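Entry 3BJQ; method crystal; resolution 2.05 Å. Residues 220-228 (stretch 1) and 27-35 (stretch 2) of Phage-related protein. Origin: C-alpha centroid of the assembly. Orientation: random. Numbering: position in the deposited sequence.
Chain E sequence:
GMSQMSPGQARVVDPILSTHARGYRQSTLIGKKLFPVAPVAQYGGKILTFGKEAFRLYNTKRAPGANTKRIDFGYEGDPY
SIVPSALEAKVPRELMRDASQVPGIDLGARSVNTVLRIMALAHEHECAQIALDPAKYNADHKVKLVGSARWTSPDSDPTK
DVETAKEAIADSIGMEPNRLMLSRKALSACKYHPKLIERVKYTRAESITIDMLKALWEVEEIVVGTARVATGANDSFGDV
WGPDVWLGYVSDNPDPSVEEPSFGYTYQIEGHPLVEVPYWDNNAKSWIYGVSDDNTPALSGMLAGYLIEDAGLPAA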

ATOM      1  N   GLU E 220      14.797 -16.789 -38.515  1.00 38.77           N
ATOM      2  CA  GLU E 220      14.670 -16.323 -37.144  1.00 39.22           C
ATOM      3  C   GLU E 220      14.468 -17.434 -36.116  1.00 37.80           C
ATOM      4  O   GLU E 220      15.116 -17.456 -35.081  1.00 38.26           O
ATOM      5  CB  GLU E 220      13.492 -15.363 -37.053  1.00 39.86           C
ATOM      6  CG  GLU E 220      13.354 -14.645 -35.732  1.00 41.53           C
ATOM      7  CD  GLU E 220      12.246 -13.614 -35.782  1.00 43.45           C
ATOM      8  OE1 GLU E 220      12.550 -12.449 -36.130  1.00 52.20           O
ATOM      9  OE2 GLU E 220      11.077 -13.981 -35.527  1.00 47.78           O
ATOM     10  N   GLU E 221      13.544 -18.336 -36.391  1.00 36.66           N
ATOM     11  CA  GLU E 221      13.205 -19.352 -35.427  1.00 36.78           C
ATOM     12  C   GLU E 221      12.900 -20.667 -36.121  1.00 34.92           C
ATOM     13  O   GLU E 221      12.190 -20.694 -37.120  1.00 34.19           O
ATOM     14  CB  GLU E 221      12.000 -18.879 -34.626  1.00 38.84           C
ATOM     15  CG  GLU E 221      11.586 -19.829 -33.500  1.00 43.52           C
ATOM     16  CD  GLU E 221      10.649 -19.179 -32.501  1.00 39.83           C
ATOM     17  OE1 GLU E 221      10.133 -18.074 -32.793  1.00 47.90           O
ATOM     18  OE2 GLU E 221      10.424 -19.785 -31.428  1.00 47.24           O
ATOM     19  N   ILE E 222      13.465 -21.746 -35.589  1.00 32.82           N
ATOM     20  CA  ILE E 222      13.189 -23.098 -36.062  1.00 32.27           C
ATOM     21  C   ILE E 222      12.425 -23.781 -34.952  1.00 31.95           C
ATOM     22  O   ILE E 222      12.871 -23.758 -33.802  1.00 31.89           O
ATOM     23  CB  ILE E 222      14.504 -23.889 -36.367  1.00 32.97           C
ATOM     24  CG1 ILE E 222      15.259 -23.230 -37.514  1.00 27.63           C
ATOM     25  CG2 ILE E 222      14.197 -25.405 -36.682  1.00 32.66           C
ATOM     26  CD1 ILE E 222      16.525 -23.989 -37.983  1.00 33.94           C
ATOM     27  N   VAL E 223      11.268 -24.350 -35.278  1.00 32.63           N
ATOM     28  CA  VAL E 223      10.467 -25.106 -34.319  1.00 30.67           C
ATOM     29  C   VAL E 223      10.406 -26.555 -34.798  1.00 31.79           C
ATOM     30  O   VAL E 223      10.385 -26.811 -36.000  1.00 30.85           O
ATOM     31  CB  VAL E 223       9.077 -24.452 -34.095  1.00 31.78           C
ATOM     32  CG1 VAL E 223       9.252 -23.021 -33.570  1.00 27.91           C
ATOM     33  CG2 VAL E 223       8.228 -24.464 -35.350  1.00 30.64           C
ATOM     34  N   VAL E 224      10.457 -27.501 -33.856  1.00 31.23           N
ATOM     35  CA  VAL E 224      10.464 -28.912 -34.183  1.00 30.35           C
ATOM     36  C   VAL E 224       9.131 -29.572 -33.834  1.00 30.90           C
ATOM     37  O   VAL E 224       8.676 -29.490 -32.696  1.00 30.73           O
ATOM     38  CB  VAL E 224      11.576 -29.667 -33.444  1.00 31.62           C
ATOM     39  CG1 VAL E 224      11.626 -31.123 -33.936  1.00 25.94           C
ATOM     40  CG2 VAL E 224      12.942 -28.951 -33.654  1.00 30.50           C
ATOM     41  N   GLY E 225       8.547 -30.256 -34.821  1.00 31.59           N
ATOM     42  CA  GLY E 225       7.280 -30.959 -34.653  1.00 31.88           C
ATOM     43  C   GLY E 225       7.485 -32.325 -34.083  1.00 31.66           C
ATOM     44  O   GLY E 225       7.669 -33.273 -34.829  1.00 32.25           O
ATOM     45  N   THR E 226       7.403 -32.422 -32.755  1.00 32.46           N
ATOM     46  CA  THR E 226       7.712 -33.651 -32.021  1.00 31.88           C
ATOM     47  C   THR E 226       6.474 -34.468 -31.582  1.00 34.45           C
ATOM     48  O   THR E 226       6.589 -35.669 -31.352  1.00 34.41           O
ATOM     49  CB  THR E 226       8.577 -33.349 -30.791  1.00 32.36           C
ATOM     50  OG1 THR E 226       7.926 -32.367 -29.986  1.00 34.93           O
ATOM     51  CG2 THR E 226       9.981 -32.808 -31.199  1.00 30.39           C
ATOM     52  N   ALA E 227       5.310 -33.819 -31.473  1.00 34.50           N
ATOM     53  CA  ALA E 227       4.114 -34.460 -30.908  1.00 34.76           C
ATOM     54  C   ALA E 227       3.755 -35.699 -31.699  1.00 35.64           C
ATOM     55  O   ALA E 227       3.935 -35.746 -32.905  1.00 35.27           O
ATOM     56  CB  ALA E 227       2.919 -33.486 -30.837  1.00 31.20           C
ATOM     57  N   ARG E 228       3.266 -36.699 -30.980  1.00 37.32           N
ATOM     58  CA  ARG E 228       2.807 -37.939 -31.548  1.00 38.39           C
ATOM     59  C   ARG E 228       1.444 -38.255 -31.015  1.00 39.87           C
ATOM     60  O   ARG E 228       1.054 -37.754 -29.958  1.00 38.31           O
ATOM     61  CB  ARG E 228       3.771 -39.069 -31.189  1.00 40.99           C
ATOM     62  CG  ARG E 228       5.190 -38.813 -31.668  1.00 43.69           C
ATOM     63  CD  ARG E 228       5.860 -40.043 -32.166  1.00 47.08           C
ATOM     64  NE  ARG E 228       6.665 -40.700 -31.169  1.00 55.19           N
ATOM     65  CZ  ARG E 228       7.149 -41.933 -31.288  1.00 61.05           C
ATOM     66  NH1 ARG E 228       6.883 -42.676 -32.356  1.00 62.80           N
ATOM     67  NH2 ARG E 228       7.892 -42.438 -30.313  1.00 65.67           N
TER
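Stretch 2 (27-35) STLIGKKLF

Segments remote in sequence often pack by fitting side chains of one into gaps left by the other, with water filling what remains; residues 27-35 lying on residues 220-228 illustrate the principle. The touching residues are at least 188 positions apart, and no backbone-to-backbone hydrogen bond joins the two stretches. Stretch 1 runs as an extended strand from Glu-221 to Gly-225 and then turns at Thr-226. Stretch 2 is loop through Ile-30, then coils into a weakly bonded helical turn at about 31-34, where Lys-33 N donates to Ile-30 O at 2.8 Å. The contacts run broadly in opposite senses: Thr-28 and Leu-29 lie by Thr-226 and Ala-227, whereas Lys-33 reaches back to Glu-221.

The main bump is Ile-30. Its chi1 is p and its chi2 t, and CD1 comes to 3.6 Å from Val-223 CG2 and 3.7 Å from Gly-225 N. Gly-225 lies alongside; an ideal CB there would point sideways and sit 3.9 Å from Ile-30 CD1, an ordinary contact, so the fit does not rest on the missing side chain. The other branch is also used, Ile-30 CG2 resting 3.6 Å from Val-224 O. Val-223 in turn projects toward stretch 2, its CG1 4.0 Å from Lys-33 CG and its CG2 4.4 Å from Leu-34 CD1. Alternation along the strand turns the side chain of Val-224 away, leaving its carbonyl to make the contact.

At one end, Leu-29 starts away, yet its tip returns to place CD2 3.9 Å from Ala-227 CB. At the other, Lys-33 NZ donates to Glu-221 OE2 at 2.7 Å, a salt bridge beside the apolar patch. Around Thr-28 the fit is looser, and water completes it: one molecule donates to both Thr-28 O (2.8 Å) and Val-224 O (2.6 Å), and another links Thr-28 O (2.9 Å) with Ala-227 N (3.1 Å).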

ATOM      1  N   SER E  27       5.499 -26.290 -23.926  1.00 37.85           N
ATOM      2  CA  SER E  27       6.638 -25.842 -24.710  1.00 38.76           C
ATOM      3  C   SER E  27       7.031 -26.739 -25.898  1.00 37.68           C
ATOM      4  O   SER E  27       7.631 -26.252 -26.848  1.00 38.57           O
ATOM      5  CB  SER E  27       7.844 -25.659 -23.788  1.00 38.11           C
ATOM      6  OG  SER E  27       8.238 -26.929 -23.281  1.00 45.33           O
ATOM      7  N   THR E  28       6.687 -28.026 -25.868  1.00 37.13           N
ATOM      8  CA  THR E  28       7.035 -28.902 -26.980  1.00 35.64           C
ATOM      9  C   THR E  28       5.950 -28.939 -28.083  1.00 36.11           C
ATOM     10  O   THR E  28       6.173 -29.547 -29.145  1.00 35.31           O
ATOM     11  CB  THR E  28       7.392 -30.335 -26.521  1.00 34.25           C
ATOM     12  OG1 THR E  28       6.207 -31.052 -26.149  1.00 34.00           O
ATOM     13  CG2 THR E  28       8.408 -30.294 -25.386  1.00 33.75           C
ATOM     14  N   LEU E  29       4.790 -28.319 -27.820  1.00 33.24           N
ATOM     15  CA  LEU E  29       3.753 -28.182 -28.840  1.00 32.85           C
ATOM     16  C   LEU E  29       4.031 -26.877 -29.590  1.00 32.51           C
ATOM     17  O   LEU E  29       4.282 -25.851 -28.974  1.00 33.89           O
ATOM     18  CB  LEU E  29       2.357 -28.194 -28.230  1.00 33.24           C
ATOM     19  CG  LEU E  29       1.989 -29.434 -27.407  1.00 31.85           C
ATOM     20  CD1 LEU E  29       0.559 -29.324 -26.981  1.00 31.84           C
ATOM     21  CD2 LEU E  29       2.196 -30.708 -28.169  1.00 27.81           C
ATOM     22  N   ILE E  30       3.996 -26.924 -30.921  1.00 32.19           N
ATOM     23  CA  ILE E  30       4.431 -25.792 -31.728  1.00 29.82           C
ATOM     24  C   ILE E  30       3.324 -25.172 -32.596  1.00 31.39           C
ATOM     25  O   ILE E  30       3.584 -24.214 -33.310  1.00 32.09           O
ATOM     26  CB  ILE E  30       5.668 -26.172 -32.583  1.00 31.51           C
ATOM     27  CG1 ILE E  30       5.344 -27.339 -33.525  1.00 33.40           C
ATOM     28  CG2 ILE E  30       6.853 -26.539 -31.661  1.00 30.82           C
ATOM     29  CD1 ILE E  30       6.148 -27.381 -34.789  1.00 23.69           C
ATOM     30  N   GLY E  31       2.090 -25.676 -32.495  1.00 30.93           N
ATOM     31  CA  GLY E  31       0.971 -25.165 -33.299  1.00 31.88           C
ATOM     32  C   GLY E  31       0.755 -23.667 -33.211  1.00 30.30           C
ATOM     33  O   GLY E  31       0.528 -22.999 -34.222  1.00 31.61           O
ATOM     34  N   LYS E  32       0.875 -23.127 -32.014  1.00 29.25           N
ATOM     35  CA  LYS E  32       0.726 -21.677 -31.790  1.00 30.19           C
ATOM     36  C   LYS E  32       1.883 -20.867 -32.365  1.00 30.01           C
ATOM     37  O   LYS E  32       1.802 -19.646 -32.459  1.00 29.09           O
ATOM     38  CB  LYS E  32       0.549 -21.394 -30.300  1.00 28.29           C
ATOM     39  CG  LYS E  32      -0.654 -22.086 -29.710  1.00 30.88           C
ATOM     40  CD  LYS E  32      -0.771 -21.947 -28.192  1.00 32.98           C
ATOM     41  CE  LYS E  32      -2.196 -22.288 -27.742  1.00 32.98           C
ATOM     42  NZ  LYS E  32      -2.451 -22.124 -26.266  1.00 35.62           N
ATOM     43  N   LYS E  33       2.950 -21.545 -32.782  1.00 31.80           N
ATOM     44  CA  LYS E  33       4.079 -20.857 -33.429  1.00 30.64           C
ATOM     45  C   LYS E  33       3.794 -20.608 -34.907  1.00 30.94           C
ATOM     46  O   LYS E  33       4.450 -19.775 -35.531  1.00 32.73           O
ATOM     47  CB  LYS E  33       5.356 -21.674 -33.286  1.00 35.95           C
ATOM     48  CG  LYS E  33       5.905 -21.765 -31.844  1.00 37.61           C
ATOM     49  CD  LYS E  33       6.563 -20.483 -31.431  1.00 37.42           C
ATOM     50  CE  LYS E  33       6.999 -20.548 -29.977  1.00 44.72           C
ATOM     51  NZ  LYS E  33       8.279 -19.791 -29.721  1.00 49.29           N
ATOM     52  N   LEU E  34       2.855 -21.364 -35.462  1.00 29.24           N
ATOM     53  CA  LEU E  34       2.381 -21.187 -36.833  1.00 30.00           C
ATOM     54  C   LEU E  34       1.058 -20.418 -36.841  1.00 29.65           C
ATOM     55  O   LEU E  34       0.799 -19.652 -37.762  1.00 29.47           O
ATOM     56  CB  LEU E  34       2.160 -22.543 -37.521  1.00 27.19           C
ATOM     57  CG  LEU E  34       3.390 -23.348 -37.950  1.00 34.13           C
ATOM     58  CD1 LEU E  34       4.109 -23.936 -36.738  1.00 34.08           C
ATOM     59  CD2 LEU E  34       2.970 -24.434 -38.920  1.00 30.59           C
ATOM     60  N   PHE E  35       0.249 -20.629 -35.800  1.00 28.83           N
ATOM     61  CA  PHE E  35      -1.087 -20.063 -35.700  1.00 28.80           C
ATOM     62  C   PHE E  35      -1.273 -19.373 -34.367  1.00 29.02           C
ATOM     63  O   PHE E  35      -2.004 -19.898 -33.497  1.00 30.50           O
ATOM     64  CB  PHE E  35      -2.117 -21.192 -35.797  1.00 27.86           C
ATOM     65  CG  PHE E  35      -2.129 -21.921 -37.110  1.00 28.78           C
ATOM     66  CD1 PHE E  35      -1.338 -23.035 -37.312  1.00 31.84           C
ATOM     67  CD2 PHE E  35      -2.980 -21.532 -38.124  1.00 30.13           C
ATOM     68  CE1 PHE E  35      -1.377 -23.722 -38.507  1.00 29.63           C
ATOM     69  CE2 PHE E  35      -3.023 -22.209 -39.326  1.00 29.15           C
ATOM     70  CZ  PHE E  35      -2.216 -23.313 -39.517  1.00 30.86           C
TER
HETATM   71  O   HOH W   1       4.971 -30.775 -31.469  1.00 22.96           O
HETATM   72  O   HOH W   2       5.677 -32.758 -28.267  1.00 29.79           O
HETATM   73  O   HOH W   3       8.783 -29.214 -30.112  1.00 30.52           O